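Local coordinates for penicillin-binding protein A (Mycobacterium tuberculosis, PDB 3UPN) that probably catalyses the D,D-transpeptidation that cross-links peptidoglycan in the mycobacterial cell wall and contributes to the control of cell length, at residues Gly41-Leu46 / Ala158-Glu163; Pro221-Thr226 / Pro298-Leu303; Gly389-Ser394 / Pro419-Lys424. All coordinates share one frame; numbering follows the deposited sequence.

Contact 1: Gly41-Leu46 / Ala158-Glu163; sequences GRFRFL and ASHNPE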
loop_
_atom_site.group_PDB
_atom_site.type_symbol
_atom_site.label_atom_id
_atom_site.label_comp_id
_atom_site.label_asym_id
_atom_site.label_seq_id
_atom_site.Cartn_x
_atom_site.Cartn_y
_atom_site.Cartn_z
ATOM N N GLY A 41 -9.492 35.974 -12.000
ATOM C CA GLY A 41 -10.160 35.920 -10.713
ATOM C C GLY A 41 -9.550 36.890 -9.715
ATOM O O GLY A 41 -8.379 37.248 -9.825
ATOM N N ARG A 42 -10.379 37.328 -8.767
ATOM C CA ARG A 42 -9.964 38.058 -7.575
ATOM C C ARG A 42 -8.776 37.340 -6.927
ATOM O O ARG A 42 -7.771 37.966 -6.599
ATOM C CB ARG A 42 -11.152 38.135 -6.613
ATOM C CG ARG A 42 -10.872 38.784 -5.277
ATOM C CD ARG A 42 -12.161 39.325 -4.654
ATOM N NE ARG A 42 -13.016 38.277 -4.079
ATOM C CZ ARG A 42 -12.924 37.831 -2.825
ATOM N NH1 ARG A 42 -11.991 38.314 -1.997
ATOM N NH2 ARG A 42 -13.755 36.886 -2.398
ATOM N N PHE A 43 -8.894 36.021 -6.759
ATOM C CA PHE A 43 -7.734 35.179 -6.468
ATOM C C PHE A 43 -7.178 34.769 -7.838
ATOM O O PHE A 43 -7.847 34.080 -8.623
ATOM C CB PHE A 43 -8.132 33.958 -5.630
ATOM C CG PHE A 43 -9.048 34.276 -4.463
ATOM C CD1 PHE A 43 -10.438 34.347 -4.638
ATOM C CD2 PHE A 43 -8.530 34.470 -3.190
ATOM C CE1 PHE A 43 -11.288 34.619 -3.569
ATOM C CE2 PHE A 43 -9.377 34.755 -2.109
ATOM C CZ PHE A 43 -10.765 34.825 -2.306
ATOM N N ARG A 44 -5.971 35.222 -8.142
ATOM C CA ARG A 44 -5.450 35.154 -9.509
ATOM C C ARG A 44 -5.250 33.715 -10.030
ATOM O O ARG A 44 -5.670 33.373 -11.149
ATOM C CB ARG A 44 -4.157 35.964 -9.587
ATOM C CG ARG A 44 -3.225 35.644 -10.748
ATOM C CD ARG A 44 -2.048 36.664 -10.827
ATOM N NE ARG A 44 -1.373 36.604 -12.128
ATOM C CZ ARG A 44 -1.956 36.890 -13.296
ATOM N NH1 ARG A 44 -1.266 36.783 -14.425
ATOM N NH2 ARG A 44 -3.231 37.269 -13.344
ATOM N N PHE A 45 -4.610 32.894 -9.199
ATOM C CA PHE A 45 -4.242 31.537 -9.581
ATOM C C PHE A 45 -5.261 30.482 -9.182
ATOM O O PHE A 45 -5.708 30.418 -8.038
ATOM C CB PHE A 45 -2.831 31.196 -9.085
ATOM C CG PHE A 45 -1.751 31.934 -9.835
ATOM C CD1 PHE A 45 -1.205 33.110 -9.318
ATOM C CD2 PHE A 45 -1.307 31.474 -11.070
ATOM C CE1 PHE A 45 -0.225 33.816 -10.015
ATOM C CE2 PHE A 45 -0.334 32.165 -11.775
ATOM C CZ PHE A 45 0.215 33.344 -11.241
ATOM N N LEU A 46 -5.669 29.695 -10.167
ATOM C CA LEU A 46 -6.546 28.562 -9.909
ATOM C C LEU A 46 -5.702 27.283 -9.949
ATOM O O LEU A 46 -4.899 27.091 -10.857
ATOM C CB LEU A 46 -7.706 28.503 -10.915
ATOM C CG LEU A 46 -8.552 27.214 -10.781
ATOM C CD1 LEU A 46 -9.725 27.403 -9.842
ATOM C CD2 LEU A 46 -8.998 26.679 -12.110
ATOM N N ALA A 158 -10.882 23.049 -5.676
ATOM C CA ALA A 158 -10.042 24.140 -6.157
ATOM C C ALA A 158 -10.857 25.328 -6.700
ATOM O O ALA A 158 -10.293 26.395 -7.017
ATOM C CB ALA A 158 -9.089 23.624 -7.230
ATOM N N SER A 159 -12.175 25.145 -6.817
ATOM C CA SER A 159 -13.063 26.200 -7.316
ATOM C C SER A 159 -12.987 27.465 -6.444
ATOM O O SER A 159 -12.894 27.377 -5.225
ATOM C CB SER A 159 -14.514 25.713 -7.381
ATOM O OG SER A 159 -15.367 26.777 -7.801
ATOM N N HIS A 160 -13.056 28.635 -7.073
ATOM C CA HIS A 160 -13.016 29.887 -6.322
ATOM C C HIS A 160 -14.401 30.302 -5.847
ATOM O O HIS A 160 -14.537 31.279 -5.096
ATOM C CB HIS A 160 -12.344 30.983 -7.140
ATOM C CG HIS A 160 -10.875 30.770 -7.332
ATOM N ND1 HIS A 160 -10.072 31.679 -7.986
ATOM C CD2 HIS A 160 -10.061 29.754 -6.950
ATOM C CE1 HIS A 160 -8.836 31.224 -8.023
ATOM N NE2 HIS A 160 -8.798 30.062 -7.388
ATOM N N ASN A 161 -15.412 29.544 -6.283
ATOM C CA ASN A 161 -16.815 29.712 -5.903
ATOM C C ASN A 161 -17.097 29.015 -4.570
ATOM O O ASN A 161 -17.023 27.791 -4.494
ATOM C CB ASN A 161 -17.709 29.121 -7.008
ATOM C CG ASN A 161 -19.201 29.405 -6.803
ATOM O OD1 ASN A 161 -19.634 29.846 -5.734
ATOM N ND2 ASN A 161 -19.997 29.148 -7.847
ATOM N N PRO A 162 -17.446 29.787 -3.519
ATOM C CA PRO A 162 -17.647 29.200 -2.181
ATOM C C PRO A 162 -18.733 28.136 -2.131
ATOM O O PRO A 162 -18.620 27.176 -1.376
ATOM C CB PRO A 162 -18.053 30.402 -1.318
ATOM C CG PRO A 162 -17.600 31.609 -2.083
ATOM C CD PRO A 162 -17.687 31.244 -3.526
ATOM N N GLU A 163 -19.772 28.312 -2.938
ATOM C CA GLU A 163 -20.930 27.433 -2.941
ATOM C C GLU A 163 -20.619 26.117 -3.659
ATOM O O GLU A 163 -21.126 25.068 -3.277
ATOM C CB GLU A 163 -22.146 28.119 -3.597
ATOM C CG GLU A 163 -22.096 29.658 -3.725
ATOM C CD GLU A 163 -22.083 30.412 -2.387
ATOM O OE1 GLU A 163 -22.308 29.771 -1.326
ATOM O OE2 GLU A 163 -21.855 31.655 -2.411
HETATM O O HOH W 1 -11.218 34.276 -7.683
#

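Contact 2: Pro221-Thr226 / Pro298-Leu303; sequences PLPGST and PDSAAL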
loop_
_atom_site.group_PDB
_atom_site.type_symbol
_atom_site.label_atom_id
_atom_site.label_comp_id
_atom_site.label_asym_id
_atom_site.label_seq_id
_atom_site.Cartn_x
_atom_site.Cartn_y
_atom_site.Cartn_z
ATOM N N PRO A 221 -9.739 -27.632 16.780
ATOM C CA PRO A 221 -10.225 -26.943 17.980
ATOM C C PRO A 221 -9.320 -25.779 18.376
ATOM O O PRO A 221 -8.107 -25.851 18.166
ATOM C CB PRO A 221 -10.170 -28.031 19.055
ATOM C CG PRO A 221 -9.117 -28.982 18.575
ATOM C CD PRO A 221 -9.259 -28.994 17.082
ATOM N N LEU A 222 -9.909 -24.712 18.915
ATOM C CA LEU A 222 -9.128 -23.625 19.511
ATOM C C LEU A 222 -9.035 -23.826 21.018
ATOM O O LEU A 222 -10.061 -23.991 21.679
ATOM C CB LEU A 222 -9.727 -22.256 19.194
ATOM C CG LEU A 222 -9.421 -21.635 17.831
ATOM C CD1 LEU A 222 -10.413 -20.518 17.539
ATOM C CD2 LEU A 222 -7.989 -21.120 17.768
ATOM N N PRO A 223 -7.804 -23.833 21.566
ATOM C CA PRO A 223 -7.601 -24.132 22.988
ATOM C C PRO A 223 -8.101 -23.007 23.897
ATOM O O PRO A 223 -7.851 -21.832 23.625
ATOM C CB PRO A 223 -6.078 -24.300 23.106
ATOM C CG PRO A 223 -5.554 -24.348 21.690
ATOM C CD PRO A 223 -6.529 -23.565 20.879
ATOM N N GLY A 224 -8.822 -23.377 24.954
ATOM C CA GLY A 224 -9.386 -22.411 25.898
ATOM C C GLY A 224 -10.697 -21.773 25.455
ATOM O O GLY A 224 -11.046 -20.678 25.920
ATOM N N SER A 225 -11.413 -22.454 24.555
ATOM C CA SER A 225 -12.716 -21.996 24.039
ATOM C C SER A 225 -13.462 -23.105 23.286
ATOM O O SER A 225 -12.863 -24.102 22.870
ATOM C CB SER A 225 -12.546 -20.777 23.125
ATOM O OG SER A 225 -12.057 -21.163 21.853
ATOM N N THR A 226 -14.771 -22.917 23.118
ATOM C CA THR A 226 -15.606 -23.802 22.295
ATOM C C THR A 226 -15.508 -23.441 20.808
ATOM O O THR A 226 -15.948 -24.211 19.944
ATOM C CB THR A 226 -17.091 -23.753 22.718
ATOM O OG1 THR A 226 -17.488 -22.391 22.920
ATOM C CG2 THR A 226 -17.315 -24.539 23.999
ATOM N N PRO A 298 -4.045 -12.139 23.554
ATOM C CA PRO A 298 -4.137 -12.307 25.006
ATOM C C PRO A 298 -4.254 -13.760 25.473
ATOM O O PRO A 298 -4.078 -14.026 26.659
ATOM C CB PRO A 298 -5.417 -11.552 25.352
ATOM C CG PRO A 298 -6.279 -11.769 24.147
ATOM C CD PRO A 298 -5.337 -11.735 22.968
ATOM N N ASP A 299 -4.562 -14.672 24.551
ATOM C CA ASP A 299 -4.732 -16.092 24.856
ATOM C C ASP A 299 -4.403 -16.956 23.641
ATOM O O ASP A 299 -4.044 -16.448 22.577
ATOM C CB ASP A 299 -6.161 -16.381 25.357
ATOM C CG ASP A 299 -7.241 -15.875 24.393
ATOM O OD1 ASP A 299 -7.446 -16.497 23.324
ATOM O OD2 ASP A 299 -7.889 -14.856 24.713
ATOM N N SER A 300 -4.545 -18.264 23.806
ATOM C CA SER A 300 -4.159 -19.233 22.778
ATOM C C SER A 300 -5.216 -19.427 21.683
ATOM O O SER A 300 -4.887 -19.847 20.571
ATOM C CB SER A 300 -3.796 -20.566 23.430
ATOM O OG SER A 300 -3.417 -21.509 22.449
ATOM N N ALA A 301 -6.478 -19.137 21.999
ATOM C CA ALA A 301 -7.519 -19.036 20.971
ATOM C C ALA A 301 -7.167 -17.899 20.014
ATOM O O ALA A 301 -7.171 -18.086 18.793
ATOM C CB ALA A 301 -8.890 -18.815 21.602
ATOM N N ALA A 302 -6.839 -16.736 20.582
ATOM C CA ALA A 302 -6.367 -15.571 19.820
ATOM C C ALA A 302 -5.156 -15.881 18.943
ATOM O O ALA A 302 -5.095 -15.434 17.794
ATOM C CB ALA A 302 -6.056 -14.411 20.754
ATOM N N LEU A 303 -4.202 -16.652 19.481
ATOM C CA LEU A 303 -2.969 -16.992 18.758
ATOM C C LEU A 303 -3.196 -17.823 17.486
ATOM O O LEU A 303 -2.577 -17.567 16.448
ATOM C CB LEU A 303 -1.967 -17.688 19.686
ATOM C CG LEU A 303 -0.620 -18.034 19.041
ATOM C CD1 LEU A 303 0.099 -16.759 18.626
ATOM C CD2 LEU A 303 0.264 -18.913 19.948
#

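Contact 3: Gly389-Ser394 / Pro419-Lys424; sequences GVQIAS and PAQAPK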
loop_
_atom_site.group_PDB
_atom_site.type_symbol
_atom_site.label_atom_id
_atom_site.label_comp_id
_atom_site.label_asym_id
_atom_site.label_seq_id
_atom_site.Cartn_x
_atom_site.Cartn_y
_atom_site.Cartn_z
ATOM N N GLY A 389 7.315 -15.462 -19.515
ATOM C CA GLY A 389 8.749 -15.291 -19.245
ATOM C C GLY A 389 9.081 -14.501 -17.985
ATOM O O GLY A 389 10.258 -14.271 -17.678
ATOM N N VAL A 390 8.044 -14.081 -17.260
ATOM C CA VAL A 390 8.217 -13.432 -15.968
ATOM C C VAL A 390 7.721 -14.337 -14.848
ATOM O O VAL A 390 6.579 -14.792 -14.868
ATOM C CB VAL A 390 7.495 -12.056 -15.890
ATOM C CG1 VAL A 390 7.620 -11.471 -14.496
ATOM C CG2 VAL A 390 8.069 -11.085 -16.916
ATOM N N GLN A 391 8.594 -14.590 -13.876
ATOM C CA GLN A 391 8.216 -15.329 -12.679
ATOM C C GLN A 391 7.775 -14.393 -11.547
ATOM O O GLN A 391 8.503 -13.478 -11.152
ATOM C CB GLN A 391 9.369 -16.225 -12.226
ATOM C CG GLN A 391 8.972 -17.337 -11.271
ATOM C CD GLN A 391 10.160 -18.181 -10.856
ATOM O OE1 GLN A 391 11.148 -17.665 -10.323
ATOM N NE2 GLN A 391 10.074 -19.493 -11.104
ATOM N N ILE A 392 6.579 -14.645 -11.025
ATOM C CA ILE A 392 6.007 -13.846 -9.952
ATOM C C ILE A 392 5.990 -14.662 -8.661
ATOM O O ILE A 392 5.594 -15.830 -8.668
ATOM C CB ILE A 392 4.557 -13.360 -10.322
ATOM C CG1 ILE A 392 4.597 -12.449 -11.562
ATOM C CG2 ILE A 392 3.884 -12.688 -9.135
ATOM C CD1 ILE A 392 3.232 -12.084 -12.174
ATOM N N ALA A 393 6.442 -14.058 -7.561
ATOM C CA ALA A 393 6.231 -14.640 -6.240
ATOM C C ALA A 393 5.045 -13.929 -5.602
ATOM O O ALA A 393 4.985 -12.700 -5.618
ATOM C CB ALA A 393 7.463 -14.492 -5.396
ATOM N N SER A 394 4.097 -14.688 -5.053
ATOM C CA SER A 394 2.908 -14.076 -4.477
ATOM C C SER A 394 2.274 -14.835 -3.323
ATOM O O SER A 394 2.595 -15.999 -3.069
ATOM C CB SER A 394 1.853 -13.802 -5.557
ATOM O OG SER A 394 1.228 -14.982 -6.020
ATOM N N PRO A 419 10.511 -9.549 -11.149
ATOM C CA PRO A 419 10.699 -10.998 -11.316
ATOM C C PRO A 419 11.234 -11.604 -10.019
ATOM O O PRO A 419 12.042 -10.975 -9.349
ATOM C CB PRO A 419 11.750 -11.089 -12.428
ATOM C CG PRO A 419 11.635 -9.794 -13.166
ATOM C CD PRO A 419 11.361 -8.786 -12.077
ATOM N N ALA A 420 10.775 -12.799 -9.652
ATOM C CA ALA A 420 11.114 -13.381 -8.351
ATOM C C ALA A 420 12.623 -13.536 -8.131
ATOM O O ALA A 420 13.106 -13.462 -6.997
ATOM C CB ALA A 420 10.411 -14.708 -8.169
ATOM N N GLN A 421 13.348 -13.724 -9.234
ATOM C CA GLN A 421 14.793 -13.977 -9.248
ATOM C C GLN A 421 15.624 -12.730 -8.965
ATOM O O GLN A 421 16.664 -12.813 -8.306
ATOM C CB GLN A 421 15.213 -14.595 -10.599
ATOM C CG GLN A 421 14.564 -13.946 -11.869
ATOM C CD GLN A 421 13.143 -14.465 -12.184
ATOM O OE1 GLN A 421 12.541 -15.194 -11.391
ATOM N NE2 GLN A 421 12.615 -14.091 -13.353
ATOM N N ALA A 422 15.174 -11.591 -9.493
ATOM C CA ALA A 422 15.787 -10.287 -9.238
ATOM C C ALA A 422 14.696 -9.221 -9.356
ATOM O O ALA A 422 14.513 -8.627 -10.422
ATOM C CB ALA A 422 16.932 -10.015 -10.221
ATOM N N PRO A 423 13.947 -9.003 -8.262
ATOM C CA PRO A 423 12.710 -8.200 -8.237
ATOM C C PRO A 423 12.903 -6.701 -8.497
ATOM O O PRO A 423 13.822 -6.092 -7.950
ATOM C CB PRO A 423 12.161 -8.444 -6.825
ATOM C CG PRO A 423 12.890 -9.692 -6.326
ATOM C CD PRO A 423 14.249 -9.575 -6.936
ATOM N N LYS A 424 12.035 -6.132 -9.332
ATOM C CA LYS A 424 12.038 -4.698 -9.646
ATOM C C LYS A 424 10.849 -3.977 -9.015
ATOM O O LYS A 424 10.864 -2.755 -8.843
ATOM C CB LYS A 424 12.015 -4.480 -11.162
ATOM C CG LYS A 424 13.234 -4.997 -11.911
ATOM C CD LYS A 424 14.462 -4.100 -11.694
ATOM C CE LYS A 424 15.711 -4.699 -12.342
ATOM N NZ LYS A 424 16.214 -5.864 -11.558
#

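Contact 1: Gly41-Leu46 / Ala158-Glu163
His160 lays its imidazole against Phe43 and Leu46, joining the family region of the transpeptidase to that of the dimerisation module through an edge-to-face aromatic pair. The Phe43 ring turns its edge to the histidine face, with centroids 5.7 Å apart and planes at 72°. Leu46, on strand 45-48 at one edge of a six-stranded mixed sheet, adds a CH-pi contact: its CD1 lies over the opposite face of the imidazole, 4.0 Å from the His160 ring centroid. A chi1 of 173° swings Leu46 CG away from its own backbone N and helps to bring CD1 over the ring and to 3.1 Å from Ala158 O. The imidazole is thus held between an aromatic edge and a methyl group. Phe43 O and Phe45 O lie along its edge, the former 3.1 Å from His160 CE1, with Phe43 CB close to the same carbon. Leu64 touches both aromatic residues from a neighbouring loop. Beyond His160, Asn161 caps the start of helix 162-174 through its side-chain oxygen. A water completes the join: it accepts from Phe43 N at 3.0 Å and is hydrogen-bonded to His160 ND1 at 2.9 Å.

Contact 2: Pro221-Thr226 / Pro298-Leu303
Ala301 presses its methyl group against the type II beta turn formed by Leu222, Pro223, Gly224 and Ser225, making this a contact between a turn and the first residues of a helix. Proline second and glycine third, the latter with positive phi, are the classic occupants of such a turn. Three of its residues gather round Ala301 CB: Leu222 CB lies 4.3 Å from it, Pro223 O 3.8 Å, and Ser225 OG 4.0 Å. The Leu222 CD2 methyl is set against the Ala301 backbone, 3.3 Å from Ala301 O, a position that chi1 (-81°, CG beside the backbone N) and chi2 (163°) reach together. Pro223 instead offers the outer part of its pyrrolidine ring to Ser300, where OG stands 3.6 Å from Pro223 CG; with OG turned away from its own backbone N (chi1 -180°), the hydroxyl lies obliquely off the CG corner of the ring. Pro223 O comes near Ala301 N, but the angle is too poor for a hydrogen bond. No hydrogen bond crosses the contact, which rests on van der Waals contact of Leu222, Pro223 and Ser225 with Ser300 and Ala301. Within the turn, Ser225 OG donates a weak bond to Leu222 O. Within the helix, Asp299 is the N-cap: its OD1 accepts from Ala302 N at 2.8 Å, on the syn side of the carboxylate and well out of its plane. The turn links strand 219-221 to strand 228-230, whereas Ala301 belongs to the opening of helix 300-307, whose Leu303 packs in turn on Ala266 and Leu269 of helix 266-275.

Contact 3: Gly389-Ser394 / Pro419-Lys424
Ala420 meets Gln391 and Ala393 where the approach to an edge strand passes the turn between two neighbouring antiparallel strands of the transpeptidase sheet. A backbone bond fixes the meeting: Ala420 N donates to Gln391 O at 2.8 Å, with an N-H...O angle of 148° and the donor tilted from the carbonyl plane. The same oxygen receives a CA-H...O contact from Pro419 CA at 3.3 Å, so two consecutive residues of the turn converge on one carbonyl. Pro419 itself follows a cis peptide bond. Side chains alternate along 391-393: Gln391 and Ala393 start toward the turn, while Ile392 starts away from it. Ala393 CB consequently faces Ala420 CB at 4.1 Å, a small apolar pair beside the polar backbone link. The two glutamines differ in conformation. Gln391 has CG opposite its backbone N (chi1 -162°) and stays extended beyond it, reaching out alongside the Ala420 methyl group. Gln421 begins with CG wedged between its backbone N and carbonyl carbon (chi1 43°) and then bends, folding its amide back over the base of Gln391; Gln421 CD lies 4.2 Å from Gln391 CB. The two amide planes are strongly inclined to each other. Val390 adds a looser touch, its CG1 4.5 Å from Pro419 CA. Further on, strand 393-399 carries the KTG motif of penicillin-binding proteins and pairs with strand 411-418 through Ala393 and Phe417. Helix 364-380 packs here with Met374 on Ala393 and Val375 on both Gln391 and Ala420, whereas helix 446-458 meets Val390 and Ile392 through residues that include Leu458 and Ile454.

The three contacts follow one another in series along the chain, and none touches another. Contact 1, which joins the two family regions, lies at the opposite side of the chain's centre from the others, its centre about 59 Å from that of contact 2 and about 48 Å from that of contact 3. Contacts 2 and 3 both fall within the transpeptidase region, with centres about 38 Å apart. Both lie at a distance from the bound imipenem-derived ligand: the Leu222 side chain is about 12 Å from it and that of Ile392 about 11 Å. Neither reaches the active site, whose nucleophile is probably Ser193.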